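Glycosylation Associate Protein 2 (Streptococcus agalactiae serotype V, PDB 6OYC) probably acts in the accessory Sec pathway that glycosylates and exports surface adhesins, as one component of the Gap123 complex. Local coordinates at residues Phe453-Met458 and Ser469-Tyr474; Gly376-Gly381 and Ile389-Pro394; Phe336-Lys341 and Asn436-Lys441; His380-Asn385 and Trp440-Glu445. All coordinates share one frame; numbering follows the deposited sequence.

The four contacts gather on one side of the chain's centre, in the alpha/beta-hydrolase-like part with the mixed sheet. Contact 3 spans the longest piece of chain, and contact 2 is nested inside it; contact 1 opens only after the other three have closed. Contacts 1 and 2 have centres about 10 Å apart and use neighbouring strands, 452-458 and 388-392. Contacts 2 and 4 share helix 372-381, and contacts 3 and 4 share helix 429-444. The farthest pair is 1 and 3, about 18 Å between centres. Contacts 1 and 2 seat helices on the sheet, while 3 and 4 hold helix 429-444 against the loop before helix 341-358 and the end of helix 372-381.

Contact 1 of 4, residues Phe453-Met458 and Ser469-Tyr474; sequences FALAYM and SDLLQY
Phe453 and Leu455 of strand 452-458 meet Leu471 of helix 467-473; this strand and helix open a beta-alpha-beta unit that closes with strand 482-487 in the mixed sheet of this alpha/beta-hydrolase-like part. Phe453 comes first and turns its CB toward the helix. Its ring offers one face to the leucine, whose CD2 lies 4.2 Å from Phe453 CD2, and the same ring also meets Phe448. Ala454, next along, belongs to the other face of the sheet: its methyl packs on Trp501 of helix 495-514, while its backbone is bonded to Ile389 and Ile391 of strand 388-392. Leu455 brings the chain back to the helix side. With CG swung away from its own backbone N (chi1 -161°), it extends off the strand, and Leu471 reaches out from the helix in the opposing direction with a similar first torsion (chi1 -173°). The two side chains therefore lie past one another, meeting through one methyl of each. Ala456 again faces helix 495-514, and Tyr457 returns to the helix side, where its ring meets Phe468 and Pro394. The contact is buried and wholly apolar, with no hydrogen bond between strand and helix. Leu471 serves both strand residues with a single branch, and its closest approach is 3.7 Å, from CD2 to Leu455 CD1.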
loop_
_atom_site.group_PDB
_atom_site.type_symbol
_atom_site.label_atom_id
_atom_site.label_comp_id
_atom_site.label_asym_id
_atom_site.label_seq_id
_atom_site.Cartn_x
_atom_site.Cartn_y
_atom_site.Cartn_z
ATOM N N PHE B 453 -6.935 -0.872 25.430
ATOM C CA PHE B 453 -7.567 -1.559 24.302
ATOM C C PHE B 453 -9.041 -1.187 24.205
ATOM O O PHE B 453 -9.803 -1.401 25.153
ATOM C CB PHE B 453 -7.435 -3.079 24.417
ATOM C CG PHE B 453 -6.038 -3.587 24.228
ATOM C CD1 PHE B 453 -5.146 -3.604 25.287
ATOM C CD2 PHE B 453 -5.615 -4.058 22.995
ATOM C CE1 PHE B 453 -3.853 -4.079 25.121
ATOM C CE2 PHE B 453 -4.322 -4.534 22.823
ATOM C CZ PHE B 453 -3.442 -4.545 23.882
ATOM N N ALA B 454 -9.439 -0.650 23.058
ATOM C CA ALA B 454 -10.841 -0.504 22.703
ATOM C C ALA B 454 -11.185 -1.650 21.769
ATOM O O ALA B 454 -10.635 -1.743 20.669
ATOM C CB ALA B 454 -11.115 0.836 22.029
ATOM N N LEU B 455 -12.080 -2.522 22.203
ATOM C CA LEU B 455 -12.283 -3.792 21.528
ATOM C C LEU B 455 -13.767 -4.010 21.295
ATOM O O LEU B 455 -14.552 -4.014 22.247
ATOM C CB LEU B 455 -11.681 -4.921 22.356
ATOM C CG LEU B 455 -11.393 -6.237 21.668
ATOM C CD1 LEU B 455 -10.226 -6.883 22.393
ATOM C CD2 LEU B 455 -12.622 -7.123 21.718
ATOM N N ALA B 456 -14.150 -4.180 20.038
ATOM C CA ALA B 456 -15.473 -4.668 19.687
ATOM C C ALA B 456 -15.339 -6.082 19.143
ATOM O O ALA B 456 -14.408 -6.375 18.387
ATOM C CB ALA B 456 -16.148 -3.762 18.659
ATOM N N TYR B 457 -16.254 -6.964 19.541
ATOM C CA TYR B 457 -16.176 -8.361 19.147
ATOM C C TYR B 457 -17.577 -8.905 18.942
ATOM O O TYR B 457 -18.555 -8.386 19.483
ATOM C CB TYR B 457 -15.433 -9.216 20.185
ATOM C CG TYR B 457 -16.079 -9.195 21.551
ATOM C CD1 TYR B 457 -15.878 -8.125 22.417
ATOM C CD2 TYR B 457 -16.907 -10.233 21.968
ATOM C CE1 TYR B 457 -16.471 -8.087 23.660
ATOM C CE2 TYR B 457 -17.508 -10.209 23.218
ATOM C CZ TYR B 457 -17.281 -9.133 24.060
ATOM O OH TYR B 457 -17.863 -9.081 25.302
ATOM N N MET B 458 -17.658 -9.958 18.136
ATOM C CA MET B 458 -18.888 -10.707 17.954
ATOM C C MET B 458 -18.930 -11.827 18.983
ATOM O O MET B 458 -17.940 -12.544 19.167
ATOM C CB MET B 458 -18.972 -11.275 16.540
ATOM C CG MET B 458 -18.895 -10.230 15.450
ATOM S SD MET B 458 -19.985 -8.829 15.765
ATOM C CE MET B 458 -21.579 -9.493 15.288
ATOM N N SER B 469 -11.676 -13.196 24.915
ATOM C CA SER B 469 -11.380 -13.872 26.177
ATOM C C SER B 469 -9.888 -14.120 26.338
ATOM O O SER B 469 -9.299 -13.773 27.367
ATOM C CB SER B 469 -12.145 -15.193 26.265
ATOM O OG SER B 469 -13.424 -15.076 25.678
ATOM N N ASP B 470 -9.257 -14.713 25.318
ATOM C CA ASP B 470 -7.824 -14.991 25.385
ATOM C C ASP B 470 -7.021 -13.759 25.737
ATOM O O ASP B 470 -6.005 -13.855 26.434
ATOM C CB ASP B 470 -7.326 -15.522 24.051
ATOM C CG ASP B 470 -7.791 -16.897 23.785
ATOM O OD1 ASP B 470 -8.169 -17.582 24.755
ATOM O OD2 ASP B 470 -7.802 -17.301 22.607
ATOM N N LEU B 471 -7.460 -12.597 25.258
ATOM C CA LEU B 471 -6.697 -11.376 25.470
ATOM C C LEU B 471 -6.741 -10.935 26.933
ATOM O O LEU B 471 -5.719 -10.515 27.491
ATOM C CB LEU B 471 -7.224 -10.276 24.545
ATOM C CG LEU B 471 -6.387 -9.002 24.550
ATOM C CD1 LEU B 471 -4.927 -9.348 24.296
ATOM C CD2 LEU B 471 -6.915 -8.024 23.522
ATOM N N LEU B 472 -7.911 -11.029 27.571
ATOM C CA LEU B 472 -8.007 -10.689 28.986
ATOM C C LEU B 472 -7.118 -11.590 29.828
ATOM O O LEU B 472 -6.427 -11.117 30.738
ATOM C CB LEU B 472 -9.455 -10.791 29.452
ATOM C CG LEU B 472 -10.438 -9.908 28.692
ATOM C CD1 LEU B 472 -11.756 -10.619 28.517
ATOM C CD2 LEU B 472 -10.639 -8.603 29.424
ATOM N N GLN B 473 -7.110 -12.890 29.523
ATOM C CA GLN B 473 -6.317 -13.837 30.297
ATOM C C GLN B 473 -4.855 -13.418 30.385
ATOM O O GLN B 473 -4.182 -13.725 31.376
ATOM C CB GLN B 473 -6.439 -15.236 29.688
ATOM C CG GLN B 473 -7.850 -15.812 29.753
ATOM C CD GLN B 473 -7.934 -17.269 29.283
ATOM O OE1 GLN B 473 -7.087 -18.103 29.625
ATOM N NE2 GLN B 473 -8.969 -17.578 28.496
ATOM N N TYR B 474 -4.353 -12.697 29.377
ATOM C CA TYR B 474 -2.954 -12.284 29.381
ATOM C C TYR B 474 -2.700 -11.044 30.214
ATOM O O TYR B 474 -1.540 -10.655 30.378
ATOM C CB TYR B 474 -2.458 -12.058 27.959
ATOM C CG TYR B 474 -1.697 -13.257 27.470
ATOM C CD1 TYR B 474 -2.328 -14.256 26.733
ATOM C CD2 TYR B 474 -0.358 -13.424 27.799
ATOM C CE1 TYR B 474 -1.631 -15.379 26.301
ATOM C CE2 TYR B 474 0.335 -14.538 27.383
ATOM C CZ TYR B 474 -0.300 -15.513 26.626
ATOM O OH TYR B 474 0.390 -16.628 26.201
#

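Contact 2 of 4, residues Gly376-Gly381 and Ile389-Pro394; sequences GATYHG and IIIGKP
Helix 376-381, through Ala377 and Thr378, lies over Ile389 and Ile391 of strand 389-392; the two axes come within 9.1 Å and run at 145° to each other, the helix-to-strand return of a beta-alpha-beta unit begun by strand 365-370. The nearest backbones are at Ala377 and Ile389, whose CA atoms are 7.0 Å apart. Ala377 sets its CB 4.2 Å from Ile391 CG2. Thr378 lies across both isoleucines at roughly a right angle, its OG1 3.7 Å from Ile391 CD1 and 4.1 Å from Ile389 CG2. Ile389 also sends CD1 to the helix backbone, 4.1 Å from Ala377 O and close to the CA of Gly381, where the helix surface is bare of side chain. Thr378 OG1, beside its own backbone N and anti to the carbonyl carbon (chi1 -51°), bonds Thr374 O one turn back while facing the isoleucine methyls. The helix is thus seated on the sheet by van der Waals contact with those methyls, without a hydrogen bond between the segments.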
loop_
_atom_site.group_PDB
_atom_site.type_symbol
_atom_site.label_atom_id
_atom_site.label_comp_id
_atom_site.label_asym_id
_atom_site.label_seq_id
_atom_site.Cartn_x
_atom_site.Cartn_y
_atom_site.Cartn_z
ATOM N N GLY B 376 -2.505 -7.388 12.671
ATOM C CA GLY B 376 -1.322 -6.562 12.511
ATOM C C GLY B 376 -1.191 -5.520 13.609
ATOM O O GLY B 376 -0.094 -5.288 14.121
ATOM N N ALA B 377 -2.311 -4.890 13.993
ATOM C CA ALA B 377 -2.259 -3.829 14.997
ATOM C C ALA B 377 -1.813 -4.369 16.351
ATOM O O ALA B 377 -0.957 -3.772 17.008
ATOM C CB ALA B 377 -3.615 -3.128 15.107
ATOM N N THR B 378 -2.342 -5.521 16.760
ATOM C CA THR B 378 -1.984 -6.081 18.064
ATOM C C THR B 378 -0.631 -6.793 18.037
ATOM O O THR B 378 0.184 -6.608 18.948
ATOM C CB THR B 378 -3.089 -7.033 18.539
ATOM O OG1 THR B 378 -4.366 -6.381 18.444
ATOM C CG2 THR B 378 -2.854 -7.441 19.972
ATOM N N TYR B 379 -0.366 -7.602 17.005
ATOM C CA TYR B 379 0.896 -8.343 16.946
ATOM C C TYR B 379 2.092 -7.402 16.924
ATOM O O TYR B 379 3.096 -7.646 17.608
ATOM C CB TYR B 379 0.912 -9.264 15.717
ATOM C CG TYR B 379 2.172 -10.099 15.528
ATOM C CD1 TYR B 379 3.264 -9.595 14.832
ATOM C CD2 TYR B 379 2.262 -11.394 16.033
ATOM C CE1 TYR B 379 4.420 -10.354 14.657
ATOM C CE2 TYR B 379 3.413 -12.162 15.854
ATOM C CZ TYR B 379 4.484 -11.635 15.162
ATOM O OH TYR B 379 5.633 -12.380 14.962
ATOM N N HIS B 380 2.014 -6.331 16.132
ATOM C CA HIS B 380 3.137 -5.400 16.073
ATOM C C HIS B 380 3.080 -4.384 17.214
ATOM O O HIS B 380 4.122 -3.852 17.615
ATOM C CB HIS B 380 3.174 -4.710 14.699
ATOM C CG HIS B 380 3.460 -5.652 13.563
ATOM N ND1 HIS B 380 4.711 -6.190 13.337
ATOM C CD2 HIS B 380 2.651 -6.175 12.608
ATOM C CE1 HIS B 380 4.664 -6.994 12.288
ATOM N NE2 HIS B 380 3.425 -7.006 11.828
ATOM N N GLY B 381 1.878 -4.117 17.748
ATOM C CA GLY B 381 1.755 -3.277 18.933
ATOM C C GLY B 381 2.634 -3.744 20.076
ATOM O O GLY B 381 3.249 -2.933 20.772
ATOM N N ILE B 389 -4.894 0.855 21.273
ATOM C CA ILE B 389 -5.147 -0.088 20.199
ATOM C C ILE B 389 -6.658 -0.197 20.076
ATOM O O ILE B 389 -7.315 -0.735 20.972
ATOM C CB ILE B 389 -4.508 -1.450 20.475
ATOM C CG1 ILE B 389 -2.991 -1.332 20.366
ATOM C CG2 ILE B 389 -5.060 -2.514 19.537
ATOM C CD1 ILE B 389 -2.272 -2.591 20.744
ATOM N N ILE B 390 -7.211 0.347 18.998
ATOM C CA ILE B 390 -8.644 0.303 18.731
ATOM C C ILE B 390 -8.875 -0.787 17.696
ATOM O O ILE B 390 -8.456 -0.660 16.541
ATOM C CB ILE B 390 -9.171 1.653 18.231
ATOM C CG1 ILE B 390 -8.853 2.767 19.226
ATOM C CG2 ILE B 390 -10.658 1.577 17.933
ATOM C CD1 ILE B 390 -9.211 4.153 18.716
ATOM N N ILE B 391 -9.552 -1.862 18.081
ATOM C CA ILE B 391 -9.734 -2.988 17.181
ATOM C C ILE B 391 -11.171 -3.482 17.254
ATOM O O ILE B 391 -11.831 -3.383 18.292
ATOM C CB ILE B 391 -8.736 -4.115 17.501
ATOM C CG1 ILE B 391 -8.641 -4.334 19.012
ATOM C CG2 ILE B 391 -7.356 -3.768 16.945
ATOM C CD1 ILE B 391 -7.871 -5.601 19.394
ATOM N N GLY B 392 -11.660 -3.999 16.121
ATOM C CA GLY B 392 -12.982 -4.591 16.023
ATOM C C GLY B 392 -13.002 -5.891 15.237
ATOM O O GLY B 392 -12.425 -5.980 14.151
ATOM N N LYS B 393 -13.693 -6.894 15.775
ATOM C CA LYS B 393 -13.801 -8.257 15.273
ATOM C C LYS B 393 -12.417 -8.891 15.230
ATOM O O LYS B 393 -11.927 -9.258 14.154
ATOM C CB LYS B 393 -14.480 -8.278 13.903
ATOM C CG LYS B 393 -15.770 -7.464 13.872
ATOM C CD LYS B 393 -16.510 -7.595 12.552
ATOM C CE LYS B 393 -17.958 -7.154 12.681
ATOM N NZ LYS B 393 -18.691 -7.195 11.382
ATOM N N PRO B 394 -11.773 -9.059 16.388
ATOM C CA PRO B 394 -10.364 -9.461 16.396
ATOM C C PRO B 394 -10.171 -10.874 15.879
ATOM O O PRO B 394 -11.010 -11.753 16.078
ATOM C CB PRO B 394 -9.977 -9.361 17.878
ATOM C CG PRO B 394 -11.273 -9.608 18.611
ATOM C CD PRO B 394 -12.337 -8.977 17.752
#

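Contact 3 of 4, residues Phe336-Lys341 and Asn436-Lys441; sequences FYIGSK and NNYFWK
Tyr438 of helix 429-444 reaches across to Ile338 and Gly339, in the loop that leads into helix 341-358. Its CG stands opposite the backbone N (chi1 -169°), which carries the ring well out from the helix toward the loop. The isoleucine meets that ring at its edge, near the ring plane, with CG2 4.0 Å from Tyr438 CE2; CB of Ile338 is scarcely farther from the same atom, at 4.1 Å. In Ile338, CG1 occupies the crowded position between backbone N and carbonyl carbon (chi1 53°), and the CG2 branch is the one turned to the tyrosine. The two side chains pass each other in opposing directions, so the ring continues beyond the isoleucine and its hydroxyl arrives beside Gly339, with Tyr438 OH 3.4 Å from Gly339 O. This is proximity and not a hydrogen bond, for the polar end of Tyr438 is held by Glu344 in the first turn of helix 341-358: OE2 is hydrogen-bonded to the phenol OH and to Gly339 N. Ser340 is the N-cap of the same helix, its OG bonded to Tyr343 N. One carboxylate oxygen thus joins loop and helix 429-444, and the two bonds would be expected to favour its negative charge, while the Ile338 methyl and the tyrosine ring edge supply the apolar half of the contact.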
loop_
_atom_site.group_PDB
_atom_site.type_symbol
_atom_site.label_atom_id
_atom_site.label_comp_id
_atom_site.label_asym_id
_atom_site.label_seq_id
_atom_site.Cartn_x
_atom_site.Cartn_y
_atom_site.Cartn_z
ATOM N N PHE B 336 -2.006 -11.127 6.850
ATOM C CA PHE B 336 -2.060 -10.798 8.272
ATOM C C PHE B 336 -0.736 -10.220 8.792
ATOM O O PHE B 336 -0.387 -10.396 9.961
ATOM C CB PHE B 336 -2.480 -12.032 9.087
ATOM C CG PHE B 336 -3.947 -12.360 8.959
ATOM C CD1 PHE B 336 -4.461 -12.836 7.774
ATOM C CD2 PHE B 336 -4.817 -12.146 10.016
ATOM C CE1 PHE B 336 -5.819 -13.102 7.645
ATOM C CE2 PHE B 336 -6.164 -12.416 9.900
ATOM C CZ PHE B 336 -6.667 -12.898 8.710
ATOM N N TYR B 337 0.012 -9.528 7.931
ATOM C CA TYR B 337 1.192 -8.741 8.307
ATOM C C TYR B 337 2.268 -9.563 9.001
ATOM O O TYR B 337 3.144 -9.003 9.665
ATOM C CB TYR B 337 0.793 -7.530 9.166
ATOM C CG TYR B 337 -0.249 -6.709 8.460
ATOM C CD1 TYR B 337 0.113 -5.736 7.541
ATOM C CD2 TYR B 337 -1.610 -6.963 8.642
ATOM C CE1 TYR B 337 -0.856 -4.994 6.852
ATOM C CE2 TYR B 337 -2.574 -6.217 7.971
ATOM C CZ TYR B 337 -2.195 -5.244 7.075
ATOM O OH TYR B 337 -3.157 -4.517 6.393
ATOM N N ILE B 338 2.258 -10.881 8.839
ATOM C CA ILE B 338 3.309 -11.707 9.414
ATOM C C ILE B 338 4.083 -12.389 8.298
ATOM O O ILE B 338 3.624 -12.502 7.158
ATOM C CB ILE B 338 2.765 -12.738 10.421
ATOM C CG1 ILE B 338 1.656 -13.571 9.798
ATOM C CG2 ILE B 338 2.237 -12.022 11.672
ATOM C CD1 ILE B 338 1.292 -14.774 10.626
ATOM N N GLY B 339 5.283 -12.829 8.639
ATOM C CA GLY B 339 6.170 -13.443 7.676
ATOM C C GLY B 339 7.567 -13.517 8.242
ATOM O O GLY B 339 7.730 -13.806 9.427
ATOM N N SER B 340 8.575 -13.238 7.419
ATOM C CA SER B 340 9.949 -13.305 7.887
ATOM C C SER B 340 10.183 -12.277 8.987
ATOM O O SER B 340 9.417 -11.323 9.166
ATOM C CB SER B 340 10.932 -13.086 6.732
ATOM O OG SER B 340 11.153 -11.701 6.444
ATOM N N LYS B 341 11.252 -12.497 9.743
ATOM C CA LYS B 341 11.643 -11.530 10.756
ATOM C C LYS B 341 12.006 -10.215 10.113
ATOM O O LYS B 341 11.737 -9.149 10.684
ATOM C CB LYS B 341 12.834 -12.039 11.579
ATOM C CG LYS B 341 12.568 -13.243 12.520
ATOM C CD LYS B 341 12.012 -14.490 11.777
ATOM C CE LYS B 341 12.913 -14.933 10.585
ATOM N NZ LYS B 341 12.167 -15.688 9.547
ATOM N N ASN B 436 -1.079 -20.459 16.174
ATOM C CA ASN B 436 -1.730 -19.759 17.275
ATOM C C ASN B 436 -0.689 -19.209 18.241
ATOM O O ASN B 436 -0.730 -18.033 18.622
ATOM C CB ASN B 436 -2.696 -20.691 18.003
ATOM C CG ASN B 436 -4.010 -20.861 17.269
ATOM O OD1 ASN B 436 -4.290 -20.159 16.307
ATOM N ND2 ASN B 436 -4.822 -21.807 17.720
ATOM N N ASN B 437 0.289 -20.034 18.604
ATOM C CA ASN B 437 1.258 -19.612 19.602
ATOM C C ASN B 437 2.180 -18.529 19.065
ATOM O O ASN B 437 2.678 -17.698 19.837
ATOM C CB ASN B 437 2.036 -20.829 20.097
ATOM C CG ASN B 437 1.166 -21.754 20.945
ATOM O OD1 ASN B 437 0.240 -21.297 21.622
ATOM N ND2 ASN B 437 1.442 -23.049 20.898
ATOM N N TYR B 438 2.399 -18.516 17.747
ATOM C CA TYR B 438 3.179 -17.461 17.107
ATOM C C TYR B 438 2.667 -16.079 17.485
ATOM O O TYR B 438 3.453 -15.163 17.759
ATOM C CB TYR B 438 3.119 -17.653 15.596
ATOM C CG TYR B 438 4.072 -16.799 14.807
ATOM C CD1 TYR B 438 5.414 -17.137 14.706
ATOM C CD2 TYR B 438 3.624 -15.676 14.133
ATOM C CE1 TYR B 438 6.288 -16.372 13.958
ATOM C CE2 TYR B 438 4.494 -14.900 13.386
ATOM C CZ TYR B 438 5.822 -15.258 13.302
ATOM O OH TYR B 438 6.690 -14.498 12.566
ATOM N N PHE B 439 1.347 -15.907 17.500
ATOM C CA PHE B 439 0.781 -14.622 17.892
ATOM C C PHE B 439 1.086 -14.296 19.357
ATOM O O PHE B 439 1.574 -13.199 19.671
ATOM C CB PHE B 439 -0.729 -14.615 17.636
ATOM C CG PHE B 439 -1.410 -13.360 18.115
ATOM C CD1 PHE B 439 -1.460 -12.233 17.306
ATOM C CD2 PHE B 439 -1.978 -13.300 19.383
ATOM C CE1 PHE B 439 -2.074 -11.076 17.749
ATOM C CE2 PHE B 439 -2.592 -12.148 19.829
ATOM C CZ PHE B 439 -2.641 -11.035 19.019
ATOM N N TRP B 440 0.807 -15.233 20.272
ATOM C CA TRP B 440 0.904 -14.910 21.698
ATOM C C TRP B 440 2.340 -14.751 22.175
ATOM O O TRP B 440 2.562 -14.052 23.167
ATOM C CB TRP B 440 0.171 -15.961 22.524
ATOM C CG TRP B 440 -1.236 -15.981 22.163
ATOM C CD1 TRP B 440 -1.857 -16.906 21.394
ATOM C CD2 TRP B 440 -2.219 -14.990 22.486
ATOM N NE1 TRP B 440 -3.179 -16.568 21.228
ATOM C CE2 TRP B 440 -3.425 -15.395 21.891
ATOM C CE3 TRP B 440 -2.202 -13.809 23.230
ATOM C CZ2 TRP B 440 -4.604 -14.662 22.018
ATOM C CZ3 TRP B 440 -3.377 -13.084 23.353
ATOM C CH2 TRP B 440 -4.555 -13.509 22.750
ATOM N N LYS B 441 3.314 -15.350 21.478
ATOM C CA LYS B 441 4.702 -15.158 21.870
ATOM C C LYS B 441 5.116 -13.701 21.689
ATOM O O LYS B 441 5.890 -13.161 22.483
ATOM C CB LYS B 441 5.622 -16.097 21.083
ATOM C CG LYS B 441 7.033 -15.552 20.849
ATOM C CD LYS B 441 7.775 -16.313 19.755
ATOM C CE LYS B 441 9.146 -15.713 19.500
ATOM N NZ LYS B 441 10.213 -16.361 20.320
#

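Contact 4 of 4, residues His380-Asn385 and Trp440-Glu445; sequences HGAKLN and WKSIEE
The end of helix 372-381 with the residues after it, and helix 429-444 near its C-terminal end, come together in the alpha/beta-hydrolase-like part where Ala382 and Lys383 meet Ser442 and Ile443. The backbones are close, with 5.5 Å between the CA atoms of Ala382 and Ile443. The methyl of Ala382 fits tightly against the other helix, 3.2 Å from Ser442 O and 3.4 Å from Ser442 OG, and Ile443 CD1 reaches back to it at 4.2 Å. Lys383 adds the polar bond. Its chain bends at the second and third torsions (chi2 81°), bringing the ammonium round so that NZ donates to Ser442 OG over 2.6 Å. That hydroxyl also bonds Tyr379 O, and the ammonium makes a cation-pi contact with the Tyr379 ring, so Tyr379 is engaged twice, by the serine of the other helix and by the lysine just after its own. Gly381 O, just before Ala382, accepts from both Leu384 N and Asn385 N as the chain turns away, and Asn385 is hydrogen-bonded to Ser449 and Asn450. A small residue and a lysine-serine bond thus pack the end of helix 372-381 and its continuation on helix 429-444, in an alpha/beta-hydrolase-like fold.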
loop_
_atom_site.group_PDB
_atom_site.type_symbol
_atom_site.label_atom_id
_atom_site.label_comp_id
_atom_site.label_asym_id
_atom_site.label_seq_id
_atom_site.Cartn_x
_atom_site.Cartn_y
_atom_site.Cartn_z
ATOM N N HIS B 380 2.014 -6.331 16.132
ATOM C CA HIS B 380 3.137 -5.400 16.073
ATOM C C HIS B 380 3.080 -4.384 17.214
ATOM O O HIS B 380 4.122 -3.852 17.615
ATOM C CB HIS B 380 3.174 -4.710 14.699
ATOM C CG HIS B 380 3.460 -5.652 13.563
ATOM N ND1 HIS B 380 4.711 -6.190 13.337
ATOM C CD2 HIS B 380 2.651 -6.175 12.608
ATOM C CE1 HIS B 380 4.664 -6.994 12.288
ATOM N NE2 HIS B 380 3.425 -7.006 11.828
ATOM N N GLY B 381 1.878 -4.117 17.748
ATOM C CA GLY B 381 1.755 -3.277 18.933
ATOM C C GLY B 381 2.634 -3.744 20.076
ATOM O O GLY B 381 3.249 -2.933 20.772
ATOM N N ALA B 382 2.736 -5.064 20.253
ATOM C CA ALA B 382 3.644 -5.650 21.237
ATOM C C ALA B 382 5.064 -5.094 21.151
ATOM O O ALA B 382 5.764 -5.029 22.166
ATOM C CB ALA B 382 3.658 -7.174 21.063
ATOM N N LYS B 383 5.512 -4.696 19.967
ATOM C CA LYS B 383 6.847 -4.137 19.824
ATOM C C LYS B 383 6.861 -2.624 19.892
ATOM O O LYS B 383 7.943 -2.024 19.859
ATOM C CB LYS B 383 7.476 -4.581 18.504
ATOM C CG LYS B 383 8.129 -5.942 18.567
ATOM C CD LYS B 383 7.072 -7.024 18.435
ATOM C CE LYS B 383 7.568 -8.236 17.666
ATOM N NZ LYS B 383 6.394 -9.085 17.284
ATOM N N LEU B 384 5.694 -1.993 19.981
ATOM C CA LEU B 384 5.614 -0.551 19.872
ATOM C C LEU B 384 5.106 0.141 21.129
ATOM O O LEU B 384 5.273 1.365 21.241
ATOM C CB LEU B 384 4.724 -0.162 18.680
ATOM C CG LEU B 384 5.332 -0.479 17.312
ATOM C CD1 LEU B 384 4.262 -0.527 16.237
ATOM C CD2 LEU B 384 6.373 0.547 16.981
ATOM N N ASN B 385 4.511 -0.595 22.073
ATOM C CA ASN B 385 3.957 -0.061 23.315
ATOM C C ASN B 385 3.124 1.201 23.037
ATOM O O ASN B 385 3.441 2.274 23.554
ATOM C CB ASN B 385 5.060 0.225 24.331
ATOM C CG ASN B 385 4.540 0.309 25.758
ATOM O OD1 ASN B 385 3.349 0.500 25.998
ATOM N ND2 ASN B 385 5.444 0.164 26.716
ATOM N N TRP B 440 0.807 -15.233 20.272
ATOM C CA TRP B 440 0.904 -14.910 21.698
ATOM C C TRP B 440 2.340 -14.751 22.175
ATOM O O TRP B 440 2.562 -14.052 23.167
ATOM C CB TRP B 440 0.171 -15.961 22.524
ATOM C CG TRP B 440 -1.236 -15.981 22.163
ATOM C CD1 TRP B 440 -1.857 -16.906 21.394
ATOM C CD2 TRP B 440 -2.219 -14.990 22.486
ATOM N NE1 TRP B 440 -3.179 -16.568 21.228
ATOM C CE2 TRP B 440 -3.425 -15.395 21.891
ATOM C CE3 TRP B 440 -2.202 -13.809 23.230
ATOM C CZ2 TRP B 440 -4.604 -14.662 22.018
ATOM C CZ3 TRP B 440 -3.377 -13.084 23.353
ATOM C CH2 TRP B 440 -4.555 -13.509 22.750
ATOM N N LYS B 441 3.314 -15.350 21.478
ATOM C CA LYS B 441 4.702 -15.158 21.870
ATOM C C LYS B 441 5.116 -13.701 21.689
ATOM O O LYS B 441 5.890 -13.161 22.483
ATOM C CB LYS B 441 5.622 -16.097 21.083
ATOM C CG LYS B 441 7.033 -15.552 20.849
ATOM C CD LYS B 441 7.775 -16.313 19.755
ATOM C CE LYS B 441 9.146 -15.713 19.500
ATOM N NZ LYS B 441 10.213 -16.361 20.320
ATOM N N SER B 442 4.612 -13.053 20.645
ATOM C CA SER B 442 4.838 -11.619 20.499
ATOM C C SER B 442 4.185 -10.852 21.643
ATOM O O SER B 442 4.766 -9.911 22.191
ATOM C CB SER B 442 4.292 -11.152 19.146
ATOM O OG SER B 442 4.488 -9.766 18.954
ATOM N N ILE B 443 2.968 -11.251 22.006
ATOM C CA ILE B 443 2.249 -10.615 23.106
ATOM C C ILE B 443 3.015 -10.792 24.414
ATOM O O ILE B 443 3.427 -9.813 25.045
ATOM C CB ILE B 443 0.825 -11.187 23.211
ATOM C CG1 ILE B 443 0.036 -10.878 21.933
ATOM C CG2 ILE B 443 0.131 -10.652 24.445
ATOM C CD1 ILE B 443 0.191 -9.460 21.444
ATOM N N GLU B 444 3.210 -12.047 24.836
ATOM C CA GLU B 444 4.042 -12.369 25.987
ATOM C C GLU B 444 5.314 -11.538 26.019
ATOM O O GLU B 444 5.552 -10.780 26.963
ATOM C CB GLU B 444 4.421 -13.850 25.974
ATOM C CG GLU B 444 3.302 -14.812 26.232
ATOM C CD GLU B 444 3.747 -16.263 26.154
ATOM O OE1 GLU B 444 3.131 -17.045 25.389
ATOM O OE2 GLU B 444 4.715 -16.622 26.864
ATOM N N GLU B 445 6.148 -11.672 24.991
ATOM C CA GLU B 445 7.441 -11.001 24.996
ATOM C C GLU B 445 7.336 -9.500 24.782
ATOM O O GLU B 445 8.370 -8.816 24.792
ATOM C CB GLU B 445 8.342 -11.607 23.929
ATOM C CG GLU B 445 8.583 -13.085 24.104
ATOM C CD GLU B 445 9.657 -13.592 23.171
ATOM O OE1 GLU B 445 9.391 -13.697 21.956
ATOM O OE2 GLU B 445 10.776 -13.865 23.653
#